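Local coordinates for protein probable aspartate aminotransferase 2 (PDB 2Z61) that transfers the amino group of alanine to a furancarboxaldehyde phosphate with the help of pyridoxal 5'-phosphate, yielding the precursor of the furan moiety in methanofuran, at residues N193-E198 with K280-R285; L288-V293 with W298-P303; E319-L324 with L332-G337. All blocks are in the same frame, centred on the assembly; numbering follows the deposited sequence.

The three contacts follow one another along the chain. Contacts 1 and 2 share helix 269-295, the long helix that runs from the large to the small domain in this aminotransferase family, and their centres lie 14 Å apart. Contact 1 fastens that helix to a loop of the large domain, and contact 2 packs the following chain against its later turns. From contact 2 to contact 3 is 17 Å between centres, yet the two touch: Trp-298 CZ2 meets Phe-320 CZ at 3.9 Å. Contacts 1 and 3 do not touch. None of the three includes Lys-222, the lysine that carries pyridoxal phosphate, which follows strand 214-219 in the large domain.

Contact 1. Residues N193-E198 with K280-R285; sequences NGLVYE and KEFDRR
Tyr-197 lies against helix 269-295 at Phe-282 and Asp-283, its ring spread over Asp-283 and its hydroxyl reaching Phe-282. The Asp-283 carboxylate is nearly parallel to the ring, the two planes being 11° apart, and the two side chains run antiparallel, side by side. OD1 of Asp-283 comes within 3.4 Å of CB of Tyr-197, while CB of Asp-283 sits 3.7 Å from CD2 of the ring. Backbone atoms CA and N of Asp-283 lie over one ring face, and the O of Leu-195 meets the other near its rim. At the far end, OH of Tyr-197 approaches CB of Phe-282 at 3.3 Å; this is packing, for the hydroxyl makes its hydrogen bond with the carbonyl O of Ala-306. Leu-195 adds a looser apolar touch, its CD2 lying 4.2 Å from CD1 of Phe-282.

Here the loop that follows strand 185-189 of the large domain of this pyridoxal-phosphate aminotransferase meets helix 269-295, the long helix leading to the small domain. An inverse gamma turn centred on Leu-195 bends the loop, and backbone hydrogen bonds of Leu-195 with Ala-306 and of Tyr-197 with Ile-304 hold it further. A water donates to Tyr-197 O at 3.0 Å and, more weakly, to OD2 of Asp-283, joining loop backbone to helix side chain.

With CG of Asp-283 anti to the backbone N (chi1 -174°), the carboxylate lies beside the tyrosine and its OD1 also forms a salt bridge with Arg-286. Replacing Tyr-197 with an alanine would probably open a gap above Asp-283 and CB of Phe-282 and deprive Ala-306 O of its hydroxyl partner. Behind the contact, the Phe-282 ring meets Phe-41 edge-to-face and also packs on Tyr-307.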
loop_
_atom_site.group_PDB
_atom_site.type_symbol
_atom_site.label_atom_id
_atom_site.label_comp_id
_atom_site.label_asym_id
_atom_site.label_seq_id
_atom_site.Cartn_x
_atom_site.Cartn_y
_atom_site.Cartn_z
ATOM N N ASN A 193 -9.532 -8.547 -16.781
ATOM C CA ASN A 193 -9.396 -8.612 -18.227
ATOM C C ASN A 193 -8.464 -9.781 -18.537
ATOM O O ASN A 193 -7.497 -10.021 -17.817
ATOM C CB ASN A 193 -8.811 -7.297 -18.744
ATOM C CG ASN A 193 -9.330 -6.928 -20.107
ATOM O OD1 ASN A 193 -8.701 -6.161 -20.837
ATOM N ND2 ASN A 193 -10.479 -7.483 -20.469
ATOM N N GLY A 194 -8.754 -10.515 -19.604
ATOM C CA GLY A 194 -7.930 -11.665 -19.935
ATOM C C GLY A 194 -8.691 -12.909 -19.514
ATOM O O GLY A 194 -8.565 -13.973 -20.118
ATOM N N LEU A 195 -9.481 -12.774 -18.453
ATOM C CA LEU A 195 -10.300 -13.880 -17.979
ATOM C C LEU A 195 -11.658 -13.739 -18.654
ATOM O O LEU A 195 -12.661 -13.428 -18.012
ATOM C CB LEU A 195 -10.446 -13.817 -16.456
ATOM C CG LEU A 195 -9.143 -14.093 -15.700
ATOM C CD1 LEU A 195 -9.374 -14.013 -14.204
ATOM C CD2 LEU A 195 -8.621 -15.466 -16.097
ATOM N N VAL A 196 -11.668 -13.936 -19.968
ATOM C CA VAL A 196 -12.884 -13.837 -20.775
ATOM C C VAL A 196 -12.969 -15.104 -21.615
ATOM O O VAL A 196 -12.024 -15.450 -22.316
ATOM C CB VAL A 196 -12.841 -12.576 -21.666
ATOM C CG1 VAL A 196 -14.024 -12.557 -22.619
ATOM C CG2 VAL A 196 -12.870 -11.340 -20.781
ATOM N N TYR A 197 -14.106 -15.789 -21.549
ATOM C CA TYR A 197 -14.265 -17.059 -22.249
ATOM C C TYR A 197 -15.056 -17.048 -23.551
ATOM O O TYR A 197 -15.058 -18.033 -24.281
ATOM C CB TYR A 197 -14.859 -18.079 -21.272
ATOM C CG TYR A 197 -14.247 -17.959 -19.890
ATOM C CD1 TYR A 197 -14.994 -17.489 -18.813
ATOM C CD2 TYR A 197 -12.897 -18.240 -19.679
ATOM C CE1 TYR A 197 -14.417 -17.293 -17.558
ATOM C CE2 TYR A 197 -12.303 -18.045 -18.425
ATOM C CZ TYR A 197 -13.071 -17.570 -17.373
ATOM O OH TYR A 197 -12.493 -17.358 -16.142
ATOM N N GLU A 198 -15.729 -15.939 -23.832
ATOM C CA GLU A 198 -16.505 -15.783 -25.058
ATOM C C GLU A 198 -16.365 -14.353 -25.562
ATOM O O GLU A 198 -16.615 -13.400 -24.824
ATOM C CB GLU A 198 -17.986 -16.071 -24.812
ATOM C CG GLU A 198 -18.372 -17.534 -24.817
ATOM C CD GLU A 198 -19.875 -17.721 -24.710
ATOM O OE1 GLU A 198 -20.600 -17.201 -25.587
ATOM O OE2 GLU A 198 -20.331 -18.387 -23.755
ATOM N N LYS A 280 -8.479 -22.121 -19.661
ATOM C CA LYS A 280 -9.292 -23.253 -20.107
ATOM C C LYS A 280 -9.984 -23.936 -18.927
ATOM O O LYS A 280 -11.170 -24.248 -18.988
ATOM C CB LYS A 280 -8.426 -24.281 -20.844
ATOM C CG LYS A 280 -8.429 -24.159 -22.360
ATOM C CD LYS A 280 -7.974 -22.794 -22.834
ATOM C CE LYS A 280 -7.914 -22.749 -24.355
ATOM N NZ LYS A 280 -7.043 -23.832 -24.910
ATOM N N GLU A 281 -9.240 -24.173 -17.852
ATOM C CA GLU A 281 -9.807 -24.819 -16.676
ATOM C C GLU A 281 -10.958 -23.997 -16.095
ATOM O O GLU A 281 -12.005 -24.547 -15.756
ATOM C CB GLU A 281 -8.720 -25.034 -15.612
ATOM C CG GLU A 281 -9.247 -25.607 -14.300
ATOM C CD GLU A 281 -9.813 -27.013 -14.444
ATOM O OE1 GLU A 281 -10.472 -27.310 -15.464
ATOM O OE2 GLU A 281 -9.605 -27.822 -13.521
ATOM N N PHE A 282 -10.765 -22.684 -15.982
ATOM C CA PHE A 282 -11.807 -21.807 -15.450
ATOM C C PHE A 282 -13.075 -21.910 -16.296
ATOM O O PHE A 282 -14.183 -21.905 -15.769
ATOM C CB PHE A 282 -11.329 -20.345 -15.433
ATOM C CG PHE A 282 -10.664 -19.916 -14.142
ATOM C CD1 PHE A 282 -9.545 -19.095 -14.164
ATOM C CD2 PHE A 282 -11.183 -20.295 -12.908
ATOM C CE1 PHE A 282 -8.953 -18.656 -12.982
ATOM C CE2 PHE A 282 -10.599 -19.861 -11.716
ATOM C CZ PHE A 282 -9.481 -19.040 -11.756
ATOM N N ASP A 283 -12.907 -21.996 -17.612
ATOM C CA ASP A 283 -14.056 -22.077 -18.505
ATOM C C ASP A 283 -14.799 -23.400 -18.335
ATOM O O ASP A 283 -16.030 -23.446 -18.416
ATOM C CB ASP A 283 -13.609 -21.893 -19.958
ATOM C CG ASP A 283 -14.779 -21.820 -20.919
ATOM O OD1 ASP A 283 -15.811 -21.222 -20.554
ATOM O OD2 ASP A 283 -14.665 -22.347 -22.046
ATOM N N ARG A 284 -14.055 -24.476 -18.095
ATOM C CA ARG A 284 -14.683 -25.776 -17.895
ATOM C C ARG A 284 -15.548 -25.684 -16.637
ATOM O O ARG A 284 -16.664 -26.203 -16.590
ATOM C CB ARG A 284 -13.624 -26.866 -17.714
ATOM C CG ARG A 284 -14.181 -28.276 -17.858
ATOM C CD ARG A 284 -13.108 -29.335 -17.673
ATOM N NE ARG A 284 -13.381 -30.249 -16.568
ATOM C CZ ARG A 284 -12.581 -30.400 -15.515
ATOM N NH1 ARG A 284 -11.458 -29.702 -15.430
ATOM N NH2 ARG A 284 -12.907 -31.246 -14.547
ATOM N N ARG A 285 -15.023 -25.005 -15.623
ATOM C CA ARG A 285 -15.737 -24.830 -14.367
ATOM C C ARG A 285 -16.970 -23.951 -14.560
ATOM O O ARG A 285 -18.052 -24.256 -14.059
ATOM C CB ARG A 285 -14.816 -24.184 -13.341
ATOM C CG ARG A 285 -13.535 -24.959 -13.081
ATOM C CD ARG A 285 -12.582 -24.112 -12.268
ATOM N NE ARG A 285 -11.451 -24.865 -11.755
ATOM C CZ ARG A 285 -10.502 -24.336 -10.993
ATOM N NH1 ARG A 285 -10.562 -23.046 -10.665
ATOM N NH2 ARG A 285 -9.498 -25.094 -10.555
HETATM O O HOH W 1 -12.907 -20.087 -23.762
#

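Contact 2. Residues L288-V293 with W298-P303; sequences LVLKYV and WEVNNP
Val-293 and Trp-298 lead a largely apolar contact that forms where the chain leaves helix 269-295 and folds back along it, in the small domain of this pyridoxal-phosphate aminotransferase. The returning loop 298-303 leads to strand 308-309 of the small antiparallel sheet, whose Val-309 is touched by Val-300 of the loop and by Val-289 of the helix. One backbone bond closes the turn: N of Trp-298 donates to O of Val-293 at 3.0 Å, meeting the carbonyl nearly head-on (C=O...N 166°).

Val-293 is the pivot of the apolar packing. Its side chain crosses that of Trp-298 at about a right angle, and its CG1 lies 3.6 Å from CB of Trp-298. The same methyl reaches tip to tip for CG1 of Val-300 at 3.8 Å. Its other methyl, CG2, comes to the edge of the indole, near CE3. Beyond this, the indole rests on Pro-311 and Ile-313. One turn earlier in the helix, Leu-290 and Pro-303 lie flank to flank, pointing opposite ways, and CD2 of the leucine touches CG of the proline ring at 3.7 Å.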
loop_
_atom_site.group_PDB
_atom_site.type_symbol
_atom_site.label_atom_id
_atom_site.label_comp_id
_atom_site.label_asym_id
_atom_site.label_seq_id
_atom_site.Cartn_x
_atom_site.Cartn_y
_atom_site.Cartn_z
ATOM N N LEU A 288 -19.833 -25.834 -15.940
ATOM C CA LEU A 288 -20.398 -26.762 -14.970
ATOM C C LEU A 288 -21.362 -25.989 -14.076
ATOM O O LEU A 288 -22.460 -26.460 -13.776
ATOM C CB LEU A 288 -19.291 -27.378 -14.107
ATOM C CG LEU A 288 -19.619 -28.609 -13.252
ATOM C CD1 LEU A 288 -18.655 -28.666 -12.079
ATOM C CD2 LEU A 288 -21.043 -28.545 -12.732
ATOM N N VAL A 289 -20.947 -24.796 -13.655
ATOM C CA VAL A 289 -21.780 -23.965 -12.792
ATOM C C VAL A 289 -23.040 -23.485 -13.501
ATOM O O VAL A 289 -24.111 -23.401 -12.892
ATOM C CB VAL A 289 -21.002 -22.723 -12.278
ATOM C CG1 VAL A 289 -21.961 -21.743 -11.623
ATOM C CG2 VAL A 289 -19.929 -23.148 -11.279
ATOM N N LEU A 290 -22.913 -23.166 -14.785
ATOM C CA LEU A 290 -24.051 -22.683 -15.559
ATOM C C LEU A 290 -25.067 -23.778 -15.830
ATOM O O LEU A 290 -26.267 -23.514 -15.882
ATOM C CB LEU A 290 -23.583 -22.079 -16.881
ATOM C CG LEU A 290 -22.845 -20.746 -16.755
ATOM C CD1 LEU A 290 -22.340 -20.301 -18.117
ATOM C CD2 LEU A 290 -23.780 -19.711 -16.157
ATOM N N LYS A 291 -24.587 -25.007 -16.003
ATOM C CA LYS A 291 -25.485 -26.124 -16.255
ATOM C C LYS A 291 -26.433 -26.294 -15.072
ATOM O O LYS A 291 -27.646 -26.407 -15.258
ATOM C CB LYS A 291 -24.691 -27.416 -16.491
ATOM C CG LYS A 291 -25.557 -28.632 -16.842
ATOM C CD LYS A 291 -26.329 -29.150 -15.627
ATOM C CE LYS A 291 -27.439 -30.127 -16.008
ATOM N NZ LYS A 291 -28.671 -29.435 -16.488
ATOM N N TYR A 292 -25.882 -26.310 -13.859
ATOM C CA TYR A 292 -26.703 -26.473 -12.659
ATOM C C TYR A 292 -27.622 -25.284 -12.415
ATOM O O TYR A 292 -28.788 -25.459 -12.065
ATOM C CB TYR A 292 -25.829 -26.693 -11.422
ATOM C CG TYR A 292 -25.308 -28.107 -11.266
ATOM C CD1 TYR A 292 -24.417 -28.651 -12.192
ATOM C CD2 TYR A 292 -25.696 -28.897 -10.181
ATOM C CE1 TYR A 292 -23.921 -29.949 -12.040
ATOM C CE2 TYR A 292 -25.205 -30.193 -10.017
ATOM C CZ TYR A 292 -24.319 -30.711 -10.948
ATOM O OH TYR A 292 -23.820 -31.983 -10.785
ATOM N N VAL A 293 -27.092 -24.078 -12.593
ATOM C CA VAL A 293 -27.875 -22.869 -12.391
ATOM C C VAL A 293 -29.147 -22.885 -13.238
ATOM O O VAL A 293 -30.221 -22.529 -12.761
ATOM C CB VAL A 293 -27.035 -21.612 -12.723
ATOM C CG1 VAL A 293 -27.912 -20.368 -12.739
ATOM C CG2 VAL A 293 -25.931 -21.452 -11.691
ATOM N N TRP A 298 -32.608 -21.000 -11.873
ATOM C CA TRP A 298 -32.139 -19.658 -11.531
ATOM C C TRP A 298 -31.882 -18.833 -12.789
ATOM O O TRP A 298 -31.679 -19.383 -13.871
ATOM C CB TRP A 298 -30.851 -19.720 -10.703
ATOM C CG TRP A 298 -31.017 -20.305 -9.337
ATOM C CD1 TRP A 298 -32.182 -20.440 -8.637
ATOM C CD2 TRP A 298 -29.972 -20.770 -8.474
ATOM N NE1 TRP A 298 -31.926 -20.957 -7.388
ATOM C CE2 TRP A 298 -30.580 -21.170 -7.262
ATOM C CE3 TRP A 298 -28.582 -20.886 -8.606
ATOM C CZ2 TRP A 298 -29.844 -21.677 -6.186
ATOM C CZ3 TRP A 298 -27.848 -21.390 -7.536
ATOM C CH2 TRP A 298 -28.482 -21.780 -6.340
ATOM N N GLU A 299 -31.883 -17.511 -12.641
ATOM C CA GLU A 299 -31.653 -16.624 -13.773
ATOM C C GLU A 299 -30.306 -15.917 -13.745
ATOM O O GLU A 299 -29.874 -15.408 -12.709
ATOM C CB GLU A 299 -32.755 -15.567 -13.858
ATOM C CG GLU A 299 -34.047 -16.049 -14.485
ATOM C CD GLU A 299 -35.074 -14.943 -14.594
ATOM O OE1 GLU A 299 -34.734 -13.869 -15.137
ATOM O OE2 GLU A 299 -36.219 -15.145 -14.138
ATOM N N VAL A 300 -29.614 -15.925 -14.876
ATOM C CA VAL A 300 -28.355 -15.211 -15.002
ATOM C C VAL A 300 -28.477 -14.608 -16.372
ATOM O O VAL A 300 -29.434 -14.890 -17.087
ATOM C CB VAL A 300 -27.103 -16.128 -14.982
ATOM C CG1 VAL A 300 -26.949 -16.790 -13.613
ATOM C CG2 VAL A 300 -27.184 -17.153 -16.109
ATOM N N ASN A 301 -27.524 -13.779 -16.754
ATOM C CA ASN A 301 -27.569 -13.140 -18.062
ATOM C C ASN A 301 -26.200 -12.975 -18.639
ATOM O O ASN A 301 -25.612 -11.900 -18.420
ATOM C CB ASN A 301 -27.500 -11.679 -17.976
ATOM C CG ASN A 301 -28.542 -11.077 -17.105
ATOM O OD1 ASN A 301 -29.736 -11.184 -17.395
ATOM N ND2 ASN A 301 -28.124 -10.445 -16.022
ATOM N N ASN A 302 -25.686 -13.887 -19.400
ATOM C CA ASN A 302 -24.346 -13.744 -19.962
ATOM C C ASN A 302 -22.999 -13.633 -19.225
ATOM O O ASN A 302 -22.092 -12.932 -19.661
ATOM C CB ASN A 302 -24.331 -12.934 -21.294
ATOM C CG ASN A 302 -23.495 -13.651 -22.385
ATOM O OD1 ASN A 302 -23.411 -14.881 -22.419
ATOM N ND2 ASN A 302 -22.899 -12.867 -23.287
ATOM N N PRO A 303 -22.843 -14.383 -18.110
ATOM C CA PRO A 303 -21.547 -14.329 -17.424
ATOM C C PRO A 303 -20.454 -15.011 -18.267
ATOM O O PRO A 303 -20.462 -16.237 -18.437
ATOM C CB PRO A 303 -21.827 -15.050 -16.102
ATOM C CG PRO A 303 -22.844 -16.101 -16.501
ATOM C CD PRO A 303 -23.774 -15.296 -17.415
#

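Contact 3. Residues E319-L324 with L332-G337; sequences EFAYKL and LTPGIG
Leu-332 pushes one methyl, CD1, into the angle between Phe-320 and Leu-324, two residues one turn apart on helix 317-328. The methyl meets the phenyl ring of Phe-320 at its edge and in its plane, 3.8 Å from CE2. It also lies 3.7 Å from CD1 of Leu-324, and in both pairs the side chains meet at a slant. CG of Phe-320 points opposite its backbone N (chi1 178°), which carries the ring to the side where Leu-332 lies.

Ala-321 faces the other segment with its single methyl, and its small size lets the backbones come close, with CA of Ala-321 only 5.8 Å from CA of Leu-332. CB of Ala-321 lies 4.1 Å from O of Leu-332, with a looser touch on CD of Pro-334. No direct hydrogen bond joins the segments; a water does so instead, donating to O of Ala-321 at 2.7 Å and accepting from N of Leu-332 at 3.0 Å, and so serving two backbone groups in a buried contact.

Leu-332 also packs on Ile-346 and Ile-348 of strand 346-349, while Leu-324 meets Ile-364 and Phe-367 of helix 354-368. Helix 317-328 thus packs against the small domain's antiparallel sheet, with Phe-320 too touching Ile-346, and strand 308-309, helix 317-328 and strand 333-334 make a split beta-alpha-beta unit in which strand 346-349 runs antiparallel between the outer two.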
loop_
_atom_site.group_PDB
_atom_site.type_symbol
_atom_site.label_atom_id
_atom_site.label_comp_id
_atom_site.label_asym_id
_atom_site.label_seq_id
_atom_site.Cartn_x
_atom_site.Cartn_y
_atom_site.Cartn_z
ATOM N N GLU A 319 -30.506 -14.921 3.667
ATOM C CA GLU A 319 -31.066 -16.044 4.402
ATOM C C GLU A 319 -30.695 -17.360 3.738
ATOM O O GLU A 319 -30.315 -18.318 4.411
ATOM C CB GLU A 319 -32.584 -15.903 4.501
ATOM C CG GLU A 319 -33.020 -14.717 5.345
ATOM C CD GLU A 319 -34.525 -14.546 5.378
ATOM O OE1 GLU A 319 -35.223 -15.524 5.723
ATOM O OE2 GLU A 319 -35.008 -13.435 5.068
ATOM N N PHE A 320 -30.805 -17.397 2.415
ATOM C CA PHE A 320 -30.473 -18.593 1.657
ATOM C C PHE A 320 -29.064 -19.051 2.019
ATOM O O PHE A 320 -28.837 -20.221 2.321
ATOM C CB PHE A 320 -30.538 -18.303 0.157
ATOM C CG PHE A 320 -30.161 -19.476 -0.705
ATOM C CD1 PHE A 320 -31.067 -20.506 -0.940
ATOM C CD2 PHE A 320 -28.891 -19.559 -1.270
ATOM C CE1 PHE A 320 -30.714 -21.607 -1.728
ATOM C CE2 PHE A 320 -28.525 -20.651 -2.058
ATOM C CZ PHE A 320 -29.440 -21.680 -2.288
ATOM N N ALA A 321 -28.124 -18.112 1.989
ATOM C CA ALA A 321 -26.728 -18.403 2.295
ATOM C C ALA A 321 -26.550 -19.039 3.671
ATOM O O ALA A 321 -25.921 -20.087 3.796
ATOM C CB ALA A 321 -25.899 -17.125 2.199
ATOM N N TYR A 322 -27.102 -18.406 4.702
ATOM C CA TYR A 322 -26.979 -18.935 6.053
ATOM C C TYR A 322 -27.462 -20.373 6.175
ATOM O O TYR A 322 -26.736 -21.236 6.669
ATOM C CB TYR A 322 -27.737 -18.056 7.051
ATOM C CG TYR A 322 -26.821 -17.222 7.911
ATOM C CD1 TYR A 322 -26.077 -16.178 7.363
ATOM C CD2 TYR A 322 -26.657 -17.510 9.264
ATOM C CE1 TYR A 322 -25.187 -15.440 8.143
ATOM C CE2 TYR A 322 -25.768 -16.781 10.055
ATOM C CZ TYR A 322 -25.035 -15.747 9.487
ATOM O OH TYR A 322 -24.145 -15.029 10.256
ATOM N N LYS A 323 -28.684 -20.632 5.724
ATOM C CA LYS A 323 -29.242 -21.974 5.803
ATOM C C LYS A 323 -28.397 -23.004 5.066
ATOM O O LYS A 323 -28.086 -24.066 5.610
ATOM C CB LYS A 323 -30.669 -21.993 5.247
ATOM C CG LYS A 323 -31.630 -21.090 6.000
ATOM C CD LYS A 323 -33.046 -21.213 5.462
ATOM C CE LYS A 323 -34.001 -20.299 6.217
ATOM N NZ LYS A 323 -35.406 -20.427 5.730
ATOM N N LEU A 324 -28.019 -22.689 3.833
ATOM C CA LEU A 324 -27.222 -23.608 3.033
ATOM C C LEU A 324 -25.920 -23.961 3.745
ATOM O O LEU A 324 -25.527 -25.128 3.799
ATOM C CB LEU A 324 -26.918 -22.989 1.665
ATOM C CG LEU A 324 -26.995 -23.912 0.442
ATOM C CD1 LEU A 324 -26.641 -23.113 -0.806
ATOM C CD2 LEU A 324 -26.047 -25.090 0.597
ATOM N N LEU A 332 -21.472 -19.584 0.412
ATOM C CA LEU A 332 -21.830 -18.717 -0.710
ATOM C C LEU A 332 -21.861 -17.284 -0.202
ATOM O O LEU A 332 -22.005 -17.048 0.993
ATOM C CB LEU A 332 -23.218 -19.075 -1.266
ATOM C CG LEU A 332 -23.386 -20.359 -2.076
ATOM C CD1 LEU A 332 -24.797 -20.421 -2.627
ATOM C CD2 LEU A 332 -22.379 -20.394 -3.211
ATOM N N THR A 333 -21.745 -16.330 -1.120
ATOM C CA THR A 333 -21.755 -14.920 -0.761
ATOM C C THR A 333 -23.103 -14.270 -1.052
ATOM O O THR A 333 -23.574 -14.295 -2.186
ATOM C CB THR A 333 -20.681 -14.154 -1.546
ATOM O OG1 THR A 333 -19.407 -14.785 -1.352
ATOM C CG2 THR A 333 -20.618 -12.695 -1.082
ATOM N N PRO A 334 -23.743 -13.680 -0.027
ATOM C CA PRO A 334 -25.041 -13.020 -0.210
ATOM C C PRO A 334 -24.940 -11.826 -1.160
ATOM O O PRO A 334 -24.086 -10.958 -0.994
ATOM C CB PRO A 334 -25.434 -12.625 1.213
ATOM C CG PRO A 334 -24.114 -12.479 1.911
ATOM C CD PRO A 334 -23.337 -13.656 1.388
ATOM N N GLY A 335 -25.825 -11.790 -2.149
ATOM C CA GLY A 335 -25.810 -10.725 -3.134
ATOM C C GLY A 335 -25.998 -9.312 -2.622
ATOM O O GLY A 335 -25.410 -8.378 -3.164
ATOM N N ILE A 336 -26.818 -9.153 -1.589
ATOM C CA ILE A 336 -27.102 -7.838 -1.010
ATOM C C ILE A 336 -25.836 -7.038 -0.700
ATOM O O ILE A 336 -25.852 -5.809 -0.712
ATOM C CB ILE A 336 -27.942 -7.977 0.293
ATOM C CG1 ILE A 336 -28.331 -6.596 0.829
ATOM C CG2 ILE A 336 -27.151 -8.743 1.348
ATOM C CD1 ILE A 336 -29.188 -5.779 -0.122
ATOM N N GLY A 337 -24.735 -7.737 -0.435
ATOM C CA GLY A 337 -23.494 -7.055 -0.112
ATOM C C GLY A 337 -22.921 -6.181 -1.216
ATOM O O GLY A 337 -22.197 -5.222 -0.942
HETATM O O HOH W 2 -24.016 -20.056 1.850
#